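Local coordinates for protein pseudopodium-enriched atypical kinase 1 (Homo sapiens, PDB 6BHC) that is a catalytically atypical pseudokinase with a protein kinase fold and an unusual catalytic cleft, and probably works as a scaffold in signalling rather than by transferring phosphate, at residues D52-F57 with Y86-C91; P64-G69 with N208-H213; Y73-Y78 with R151-L156; H103-R108 with V146-R151. The protein carries 1 engineered substitution. All coordinates share one frame; numbering follows the deposited sequence.

Interaction 1 (D52-F57 with Y86-C91)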
# COMPACT_ATOMS: atom_id res chain seq x y z
N ASP A 52 48.02 -7.62 8.10
CA ASP A 52 47.70 -8.24 6.81
C ASP A 52 46.20 -8.35 6.60
O ASP A 52 45.63 -9.44 6.50
CB ASP A 52 48.38 -9.60 6.68
CG ASP A 52 49.75 -9.51 6.04
OD1 ASP A 52 49.98 -8.57 5.25
OD2 ASP A 52 50.60 -10.39 6.31
N SER A 53 45.54 -7.19 6.53
CA SER A 53 44.13 -7.16 6.20
C SER A 53 43.88 -7.41 4.72
O SER A 53 42.75 -7.73 4.34
CB SER A 53 43.51 -5.83 6.63
OG SER A 53 43.61 -5.66 8.03
N TRP A 54 44.91 -7.27 3.89
CA TRP A 54 44.77 -7.60 2.47
C TRP A 54 44.51 -9.09 2.28
O TRP A 54 43.85 -9.48 1.30
CB TRP A 54 46.03 -7.18 1.71
CG TRP A 54 46.13 -7.75 0.33
CD1 TRP A 54 46.90 -8.80 -0.07
CD2 TRP A 54 45.42 -7.30 -0.83
NE1 TRP A 54 46.72 -9.03 -1.42
CE2 TRP A 54 45.81 -8.12 -1.90
CE3 TRP A 54 44.49 -6.27 -1.06
CZ2 TRP A 54 45.31 -7.95 -3.19
CZ3 TRP A 54 44.00 -6.11 -2.35
CH2 TRP A 54 44.41 -6.94 -3.39
N SER A 55 45.00 -9.93 3.19
CA SER A 55 44.76 -11.37 3.11
C SER A 55 43.36 -11.75 3.58
O SER A 55 42.92 -12.87 3.30
CB SER A 55 45.81 -12.12 3.93
OG SER A 55 45.59 -13.52 3.89
N ASP A 56 42.67 -10.87 4.30
CA ASP A 56 41.32 -11.15 4.78
C ASP A 56 40.26 -10.95 3.71
O ASP A 56 39.08 -11.23 3.97
CB ASP A 56 41.00 -10.27 5.99
CG ASP A 56 41.75 -10.70 7.23
OD1 ASP A 56 42.10 -11.89 7.33
OD2 ASP A 56 41.98 -9.84 8.11
N PHE A 57 40.63 -10.46 2.53
CA PHE A 57 39.68 -10.23 1.44
C PHE A 57 40.00 -11.23 0.33
O PHE A 57 40.93 -11.03 -0.45
CB PHE A 57 39.76 -8.79 0.94
CG PHE A 57 39.20 -7.79 1.91
CD1 PHE A 57 40.02 -7.20 2.87
CD2 PHE A 57 37.86 -7.45 1.88
CE1 PHE A 57 39.51 -6.29 3.77
CE2 PHE A 57 37.35 -6.53 2.78
CZ PHE A 57 38.17 -5.95 3.72
N TYR A 86 31.02 -7.33 -0.50
CA TYR A 86 32.10 -6.38 -0.34
C TYR A 86 32.83 -6.23 -1.66
O TYR A 86 32.96 -7.19 -2.42
CB TYR A 86 33.09 -6.81 0.75
CG TYR A 86 32.56 -6.72 2.16
CD1 TYR A 86 32.61 -5.52 2.86
CD2 TYR A 86 32.02 -7.83 2.80
CE1 TYR A 86 32.12 -5.42 4.16
CE2 TYR A 86 31.53 -7.74 4.09
CZ TYR A 86 31.59 -6.54 4.77
OH TYR A 86 31.11 -6.46 6.06
N ALA A 87 33.29 -5.01 -1.94
CA ALA A 87 34.07 -4.71 -3.13
C ALA A 87 35.39 -4.09 -2.71
O ALA A 87 35.42 -3.21 -1.84
CB ALA A 87 33.31 -3.78 -4.07
N VAL A 88 36.48 -4.56 -3.31
CA VAL A 88 37.82 -4.04 -3.04
C VAL A 88 38.15 -3.00 -4.10
O VAL A 88 38.18 -3.31 -5.30
CB VAL A 88 38.86 -5.17 -3.03
CG1 VAL A 88 40.26 -4.60 -3.03
CG2 VAL A 88 38.65 -6.07 -1.82
N LYS A 89 38.38 -1.77 -3.66
CA LYS A 89 38.68 -0.65 -4.55
C LYS A 89 40.17 -0.35 -4.47
O LYS A 89 40.65 0.12 -3.43
CB LYS A 89 37.84 0.57 -4.18
CG LYS A 89 38.07 1.78 -5.06
CD LYS A 89 37.26 2.98 -4.58
CE LYS A 89 37.52 4.20 -5.46
NZ LYS A 89 36.71 5.38 -5.04
N ILE A 90 40.89 -0.63 -5.55
CA ILE A 90 42.34 -0.43 -5.61
C ILE A 90 42.60 0.84 -6.41
O ILE A 90 42.47 0.85 -7.64
CB ILE A 90 43.05 -1.64 -6.23
CG1 ILE A 90 42.58 -2.94 -5.57
CG2 ILE A 90 44.56 -1.49 -6.08
CD1 ILE A 90 43.18 -4.18 -6.20
N CYS A 91 42.98 1.91 -5.72
CA CYS A 91 43.10 3.22 -6.34
C CYS A 91 44.36 3.33 -7.19
O CYS A 91 45.33 2.59 -7.00
CB CYS A 91 43.08 4.31 -5.26
SG CYS A 91 41.60 4.25 -4.22
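Val88 of strand 85-91 touches both aromatic side chains of 52-57. Its CG2 lies 4.0 Å from Phe57 CD2 and equally close to Phe57 CB, so one methyl fits the crook where the ring joins its stem. Its other methyl turns to the indole: Val88 CG1 is 4.1 Å from Trp54 CZ3. CG1 stands anti to the backbone N (chi1 169°), and this torsion sends the two branches to different partners. Lys89 follows and leaves on the other side of the strand, where its NZ makes a salt bridge with Asp70 and a hydrogen bond with Gln118. Ile90 comes back to the turn. Its CD1 reaches Trp54 CH2 at 4.1 Å, and the two side chains cross at about a right angle. The indole therefore spans Val88 and Ile90 with the far rim of its six-membered ring. Trp54 CG lies anti to its own backbone N (chi1 167°), which carries the ring out from the turn to the strand. No hydrogen bond joins the segments. Ala126 and Val128 of strand 123-128 add to the apolar setting of Trp54, and the Phe57 ring stacks with Tyr78. The arrangement is an apolar cover over one face of the antiparallel N-lobe sheet of the protein kinase fold, laid on the strand whose Lys89 corresponds by sequence to the lysine of the VAIK motif.

Interaction 2 (P64-G69 with N208-H213)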
# COMPACT_ATOMS: atom_id res chain seq x y z
N PRO A 64 38.24 -8.00 -13.11
CA PRO A 64 37.59 -6.91 -12.38
C PRO A 64 36.09 -6.89 -12.64
O PRO A 64 35.62 -7.22 -13.73
CB PRO A 64 38.27 -5.65 -12.94
CG PRO A 64 39.57 -6.13 -13.50
CD PRO A 64 39.29 -7.51 -14.03
N CYS A 65 35.34 -6.50 -11.61
CA CYS A 65 33.90 -6.31 -11.76
C CYS A 65 33.55 -4.91 -12.26
O CYS A 65 32.43 -4.71 -12.75
CB CYS A 65 33.18 -6.57 -10.43
SG CYS A 65 33.55 -5.39 -9.11
N CYS A 66 34.48 -3.96 -12.16
CA CYS A 66 34.26 -2.61 -12.65
C CYS A 66 35.60 -1.90 -12.74
O CYS A 66 36.48 -2.11 -11.90
CB CYS A 66 33.31 -1.82 -11.74
SG CYS A 66 32.99 -0.13 -12.29
N GLU A 67 35.76 -1.06 -13.77
CA GLU A 67 36.98 -0.28 -13.99
C GLU A 67 36.58 1.19 -14.09
O GLU A 67 36.15 1.65 -15.15
CB GLU A 67 37.71 -0.75 -15.24
CG GLU A 67 38.40 -2.10 -15.09
CD GLU A 67 38.93 -2.63 -16.40
OE1 GLU A 67 38.13 -3.16 -17.20
OE2 GLU A 67 40.15 -2.51 -16.64
N ALA A 68 36.74 1.92 -13.00
CA ALA A 68 36.36 3.32 -12.95
C ALA A 68 37.55 4.22 -13.31
O ALA A 68 38.66 3.75 -13.58
CB ALA A 68 35.81 3.67 -11.57
N GLY A 69 37.31 5.53 -13.32
CA GLY A 69 38.34 6.49 -13.66
C GLY A 69 39.43 6.65 -12.62
O GLY A 69 40.48 7.22 -12.94
N ASN A 208 33.46 7.93 -14.00
CA ASN A 208 33.43 8.18 -12.56
C ASN A 208 32.05 7.94 -11.95
O ASN A 208 31.90 8.05 -10.73
CB ASN A 208 33.89 9.61 -12.26
CG ASN A 208 35.35 9.84 -12.59
OD1 ASN A 208 36.17 8.94 -12.46
ND2 ASN A 208 35.68 11.05 -13.03
N LEU A 209 31.05 7.61 -12.77
CA LEU A 209 29.71 7.31 -12.30
C LEU A 209 29.50 5.81 -12.35
O LEU A 209 29.58 5.20 -13.42
CB LEU A 209 28.66 8.04 -13.14
CG LEU A 209 28.86 9.55 -13.31
CD1 LEU A 209 27.79 10.14 -14.21
CD2 LEU A 209 28.87 10.25 -11.95
N LEU A 210 29.23 5.21 -11.19
CA LEU A 210 29.09 3.77 -11.06
C LEU A 210 27.63 3.36 -11.02
O LEU A 210 26.77 4.11 -10.55
CB LEU A 210 29.79 3.28 -9.79
CG LEU A 210 31.20 3.84 -9.54
CD1 LEU A 210 31.72 3.39 -8.18
CD2 LEU A 210 32.14 3.41 -10.65
N LEU A 211 27.35 2.15 -11.52
CA LEU A 211 26.01 1.58 -11.53
C LEU A 211 26.01 0.33 -10.66
O LEU A 211 26.76 -0.62 -10.92
CB LEU A 211 25.57 1.25 -12.95
CG LEU A 211 25.36 2.46 -13.87
CD1 LEU A 211 25.05 2.01 -15.28
CD2 LEU A 211 24.25 3.34 -13.32
N VAL A 212 25.16 0.33 -9.63
CA VAL A 212 25.05 -0.79 -8.70
C VAL A 212 23.59 -1.21 -8.60
O VAL A 212 22.69 -0.54 -9.12
CB VAL A 212 25.60 -0.44 -7.30
CG1 VAL A 212 26.99 0.16 -7.40
CG2 VAL A 212 24.66 0.51 -6.59
N HIS A 213 23.36 -2.33 -7.93
CA HIS A 213 22.02 -2.85 -7.72
C HIS A 213 21.41 -2.28 -6.45
O HIS A 213 22.08 -1.61 -5.65
CB HIS A 213 22.03 -4.38 -7.67
CG HIS A 213 22.21 -5.03 -9.00
ND1 HIS A 213 23.43 -5.51 -9.44
CD2 HIS A 213 21.33 -5.29 -10.00
CE1 HIS A 213 23.29 -6.03 -10.65
NE2 HIS A 213 22.02 -5.91 -11.01
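Gly69 and Asn208 bring the two backbones closest, with their CA atoms 5.3 Å apart. From there the segments spread, 64-69 running back along the N-lobe and 208-213 heading away as a strand. In the protein kinase fold this is the place where the loop corresponding to the glycine-rich loop meets the end of the catalytic loop and the strand after it, across the cleft between the lobes. No hydrogen bond links the two segments directly, though the backbone of Gly69 bonds to that of Glu207 next door. The apolar part rests on one methyl. Leu210 CD2 sits 3.8 Å from Ala68 CB and 4.0 Å from Cys66 SG, touching both residues with a single branch. Cys66 SG is anti to its own backbone N (chi1 180°), which extends the sulfur toward the leucine. Tyr73 and Thr157 also touch Leu210. By sequence, Asn208 holds the position of the asparagine that helps bind metal in active kinases. Here its ND2 is bonded to Asp203 O, and its OD1 accepts from Asn242 ND2, which stands where active kinases have the DFG aspartate. These two bonds fix which way the amide is turned. On the side of the loop, Asn208 OD1 packs 3.5 Å from Gly69 CA.

Interaction 3 (Y73-Y78 with R151-L156)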
# COMPACT_ATOMS: atom_id res chain seq x y z
N TYR A 73 37.94 -2.38 -9.39
CA TYR A 73 37.07 -2.99 -8.39
C TYR A 73 37.07 -4.50 -8.52
O TYR A 73 37.06 -5.04 -9.63
CB TYR A 73 35.63 -2.48 -8.52
CG TYR A 73 35.43 -1.06 -8.05
CD1 TYR A 73 35.13 -0.78 -6.72
CD2 TYR A 73 35.52 0.00 -8.94
CE1 TYR A 73 34.94 0.52 -6.29
CE2 TYR A 73 35.32 1.30 -8.52
CZ TYR A 73 35.04 1.55 -7.20
OH TYR A 73 34.84 2.85 -6.77
N TYR A 74 37.08 -5.18 -7.37
CA TYR A 74 37.00 -6.63 -7.31
C TYR A 74 36.02 -7.03 -6.22
O TYR A 74 36.11 -6.54 -5.09
CB TYR A 74 38.37 -7.26 -7.04
CG TYR A 74 39.35 -7.15 -8.18
CD1 TYR A 74 40.19 -6.05 -8.29
CD2 TYR A 74 39.46 -8.16 -9.13
CE1 TYR A 74 41.10 -5.95 -9.33
CE2 TYR A 74 40.36 -8.07 -10.17
CZ TYR A 74 41.18 -6.96 -10.26
OH TYR A 74 42.09 -6.87 -11.30
N THR A 75 35.09 -7.92 -6.55
CA THR A 75 34.23 -8.50 -5.53
C THR A 75 35.05 -9.41 -4.63
O THR A 75 35.91 -10.16 -5.09
CB THR A 75 33.08 -9.29 -6.17
OG1 THR A 75 33.62 -10.37 -6.94
CG2 THR A 75 32.27 -8.39 -7.08
N ALA A 76 34.79 -9.34 -3.32
CA ALA A 76 35.60 -10.06 -2.36
C ALA A 76 34.73 -10.59 -1.23
O ALA A 76 33.65 -10.06 -0.95
CB ALA A 76 36.72 -9.18 -1.78
N SER A 77 35.22 -11.64 -0.58
CA SER A 77 34.60 -12.22 0.60
C SER A 77 35.47 -11.85 1.80
O SER A 77 36.59 -12.35 1.94
CB SER A 77 34.47 -13.73 0.46
OG SER A 77 34.09 -14.33 1.69
N TYR A 78 34.95 -10.98 2.66
CA TYR A 78 35.68 -10.58 3.86
C TYR A 78 35.80 -11.76 4.82
O TYR A 78 34.81 -12.43 5.10
CB TYR A 78 34.97 -9.40 4.53
CG TYR A 78 35.70 -8.82 5.72
CD1 TYR A 78 37.09 -8.72 5.72
CD2 TYR A 78 35.01 -8.34 6.82
CE1 TYR A 78 37.76 -8.18 6.81
CE2 TYR A 78 35.67 -7.80 7.90
CZ TYR A 78 37.04 -7.72 7.89
OH TYR A 78 37.70 -7.18 8.97
N ARG A 151 30.63 -1.40 0.50
CA ARG A 151 29.57 -2.40 0.54
C ARG A 151 28.66 -2.36 -0.68
O ARG A 151 27.94 -3.34 -0.92
CB ARG A 151 28.73 -2.22 1.81
CG ARG A 151 29.48 -2.51 3.10
CD ARG A 151 28.55 -2.51 4.31
NE ARG A 151 29.22 -3.01 5.51
CZ ARG A 151 29.77 -2.24 6.44
NH1 ARG A 151 30.36 -2.79 7.49
NH2 ARG A 151 29.74 -0.92 6.31
N GLU A 152 28.67 -1.27 -1.44
CA GLU A 152 27.89 -1.17 -2.67
C GLU A 152 28.79 -1.60 -3.83
O GLU A 152 29.66 -0.84 -4.26
CB GLU A 152 27.36 0.24 -2.87
CG GLU A 152 26.33 0.69 -1.83
CD GLU A 152 26.95 1.07 -0.50
OE1 GLU A 152 28.14 1.45 -0.49
OE2 GLU A 152 26.25 0.99 0.53
N VAL A 153 28.58 -2.81 -4.32
CA VAL A 153 29.44 -3.40 -5.34
C VAL A 153 29.09 -2.83 -6.71
O VAL A 153 27.95 -2.99 -7.18
CB VAL A 153 29.33 -4.93 -5.34
CG1 VAL A 153 30.13 -5.51 -6.50
CG2 VAL A 153 29.82 -5.50 -4.02
N PRO A 154 30.03 -2.18 -7.39
CA PRO A 154 29.75 -1.69 -8.75
C PRO A 154 29.88 -2.81 -9.78
O PRO A 154 30.81 -3.61 -9.74
CB PRO A 154 30.81 -0.61 -8.96
CG PRO A 154 31.95 -1.06 -8.12
CD PRO A 154 31.35 -1.74 -6.92
N CYS A 155 28.92 -2.84 -10.71
CA CYS A 155 28.93 -3.81 -11.79
C CYS A 155 29.48 -3.23 -13.09
O CYS A 155 29.98 -4.00 -13.92
CB CYS A 155 27.52 -4.35 -12.03
SG CYS A 155 26.70 -4.95 -10.54
N LEU A 156 29.40 -1.92 -13.27
CA LEU A 156 29.89 -1.23 -14.45
C LEU A 156 29.77 0.27 -14.19
O LEU A 156 29.20 0.70 -13.18
CB LEU A 156 29.11 -1.62 -15.71
CG LEU A 156 27.67 -1.12 -15.86
CD1 LEU A 156 27.24 -1.18 -17.32
CD2 LEU A 156 26.70 -1.91 -14.99
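The hinge that joins the two lobes of the protein kinase fold, residues 151-156, meets the N-lobe strand 71-78 here. Pro154 lies against Tyr73. Its CG sits over one face of the phenol ring, 3.6 Å from the ring centroid and only 17° off the normal, which makes a CH-pi contact. Within the ring the approach leans to the near rim, with Pro154 CG 3.5 Å from both Tyr73 CG and Tyr73 CD1. Pro154 CD follows at 3.9 Å from Tyr73 CD1. With CG anti to the carbonyl carbon (chi1 -73°), the Tyr73 ring reaches toward the hinge; its OH bonds to Gln118 NE2. Tyr73 packs against both Pro154 and Leu210. It follows the glycine-rich turn, about where active kinases place a valine over the adenine, and probably occupies room a nucleotide would use, consistent with the unusual catalytic cleft. Further along, Thr75 CG2 meets Val153 CG1 at 3.6 Å, the two side chains crossing at about a right angle. The OG1 branch of Thr75 goes elsewhere and bonds to Thr60 OG1. With a serine in place of Tyr73, Pro154 would probably lose the aromatic face it rests on and Gln118 its phenol partner. Between these segments hinge and sheet adhere by carbon contacts alone, which implies a fit set by shape and by the ring face, not by directional bonds.

Interaction 4 (H103-R108 with V146-R151)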
# COMPACT_ATOMS: atom_id res chain seq x y z
N HIS A 103 43.09 12.53 -0.89
CA HIS A 103 42.25 13.72 -0.93
C HIS A 103 40.80 13.36 -1.24
O HIS A 103 39.87 14.00 -0.75
CB HIS A 103 42.77 14.72 -1.96
CG HIS A 103 41.96 15.98 -2.04
ND1 HIS A 103 41.84 16.86 -0.99
CD2 HIS A 103 41.22 16.49 -3.05
CE1 HIS A 103 41.07 17.87 -1.35
NE2 HIS A 103 40.68 17.67 -2.60
N SER A 104 40.61 12.32 -2.06
CA SER A 104 39.26 11.87 -2.38
C SER A 104 38.56 11.33 -1.14
O SER A 104 37.36 11.55 -0.96
CB SER A 104 39.31 10.80 -3.48
OG SER A 104 38.01 10.31 -3.76
N LEU A 105 39.29 10.62 -0.28
CA LEU A 105 38.70 10.12 0.95
C LEU A 105 38.42 11.25 1.94
O LEU A 105 37.40 11.23 2.64
CB LEU A 105 39.61 9.07 1.59
CG LEU A 105 39.75 7.73 0.85
CD1 LEU A 105 40.81 6.87 1.51
CD2 LEU A 105 38.41 7.01 0.82
N ALA A 106 39.30 12.25 1.99
CA ALA A 106 39.13 13.33 2.96
C ALA A 106 37.87 14.14 2.68
O ALA A 106 37.11 14.46 3.60
CB ALA A 106 40.36 14.24 2.96
N VAL A 107 37.63 14.48 1.41
CA VAL A 107 36.46 15.28 1.07
C VAL A 107 35.18 14.46 1.20
O VAL A 107 34.17 14.94 1.72
CB VAL A 107 36.62 15.88 -0.34
CG1 VAL A 107 35.34 16.60 -0.76
CG2 VAL A 107 37.80 16.82 -0.39
N ARG A 108 35.21 13.21 0.74
CA ARG A 108 34.01 12.38 0.74
C ARG A 108 33.64 11.89 2.14
O ARG A 108 32.46 11.68 2.42
CB ARG A 108 34.20 11.19 -0.20
CG ARG A 108 32.94 10.40 -0.49
CD ARG A 108 33.16 9.43 -1.64
NE ARG A 108 34.33 8.58 -1.42
CZ ARG A 108 34.32 7.47 -0.69
NH1 ARG A 108 33.20 7.07 -0.10
NH2 ARG A 108 35.43 6.76 -0.55
N VAL A 146 46.70 2.22 -2.27
CA VAL A 146 45.61 2.50 -1.34
C VAL A 146 44.43 1.61 -1.71
O VAL A 146 43.94 1.65 -2.84
CB VAL A 146 45.22 3.98 -1.38
CG1 VAL A 146 44.04 4.24 -0.45
CG2 VAL A 146 46.40 4.86 -1.01
N VAL A 147 43.98 0.80 -0.75
CA VAL A 147 42.87 -0.12 -0.95
C VAL A 147 41.69 0.38 -0.13
O VAL A 147 41.81 0.60 1.08
CB VAL A 147 43.25 -1.56 -0.55
CG1 VAL A 147 42.04 -2.47 -0.66
CG2 VAL A 147 44.39 -2.06 -1.42
N VAL A 148 40.55 0.55 -0.79
CA VAL A 148 39.32 1.02 -0.16
C VAL A 148 38.28 -0.09 -0.25
O VAL A 148 38.19 -0.78 -1.26
CB VAL A 148 38.81 2.32 -0.81
CG1 VAL A 148 37.59 2.86 -0.08
CG2 VAL A 148 39.92 3.36 -0.86
N ILE A 149 37.51 -0.25 0.82
CA ILE A 149 36.46 -1.27 0.90
C ILE A 149 35.11 -0.57 0.88
O ILE A 149 34.92 0.43 1.58
CB ILE A 149 36.61 -2.14 2.16
CG1 ILE A 149 38.04 -2.67 2.27
CG2 ILE A 149 35.62 -3.30 2.13
CD1 ILE A 149 38.49 -3.48 1.07
N THR A 150 34.19 -1.08 0.08
CA THR A 150 32.84 -0.54 -0.01
C THR A 150 31.83 -1.68 -0.03
O THR A 150 32.12 -2.78 -0.50
CB THR A 150 32.66 0.35 -1.25
OG1 THR A 150 31.30 0.78 -1.34
CG2 THR A 150 33.02 -0.42 -2.52
N ARG A 151 30.63 -1.40 0.50
CA ARG A 151 29.57 -2.40 0.54
C ARG A 151 28.66 -2.36 -0.68
O ARG A 151 27.94 -3.34 -0.92
CB ARG A 151 28.73 -2.22 1.81
CG ARG A 151 29.48 -2.51 3.10
CD ARG A 151 28.55 -2.51 4.31
NE ARG A 151 29.22 -3.01 5.51
CZ ARG A 151 29.77 -2.24 6.44
NH1 ARG A 151 30.36 -2.79 7.49
NH2 ARG A 151 29.74 -0.92 6.31
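Leu105 and Arg108 lie one turn apart on helix 104-109 and both face Val148. Leu105 points at the strand, and its CD2 lies about equally far from both methyls of Val148, 4.3 Å from CG2. This is a loose apolar touch between branch ends. Arg108 comes in beside it with its guanidinium edge and reaches CG1: Val148 CG1 lies near the plane of the group, 4.5 Å from Arg108 NH2. The arginine chain runs out extended over its first two torsions and then bends (chi3 53°), which swings the guanidinium round beside the valine. The polar work of that group is done elsewhere. Arg108 NH1 bonds to Gln118 O and forms a salt bridge with Asp120, and these two grips probably hold the flat group in its turn beside Val148. No hydrogen bond crosses between the segments. Helix 104-109 probably corresponds to the kinase C-helix, and 143-150 to the last strand of the N-lobe sheet before the hinge. That strand lies between 85-91 and 123-128, bonded antiparallel to both. The helix packs on one face of the sheet, where Leu105 also touches His123 of strand 123-128 and Arg108 touches Phe243.

All four contacts gather around the N-lobe sheet. Interactions 1, 2 and 4 are buried, while interaction 3 is only partly buried. Interactions 1 and 4 pack on strands 85-91 and 143-150, which are bonded to each other, as Lys89 N to Val148 O (2.6 Å) attests. Interaction 1 covers the sheet with aromatic rings; interaction 4 brings in the helix with a leucine and an arginine whose charge is met elsewhere. Interactions 2 and 3 lie at the cleft and touch each other, with Cys66 O bonded to Tyr73 N. Interaction 2 mixes methyl contacts with an amide, whereas interaction 3 rests on a CH-pi contact. Interactions 3 and 4 share Arg151, where strand gives way to hinge.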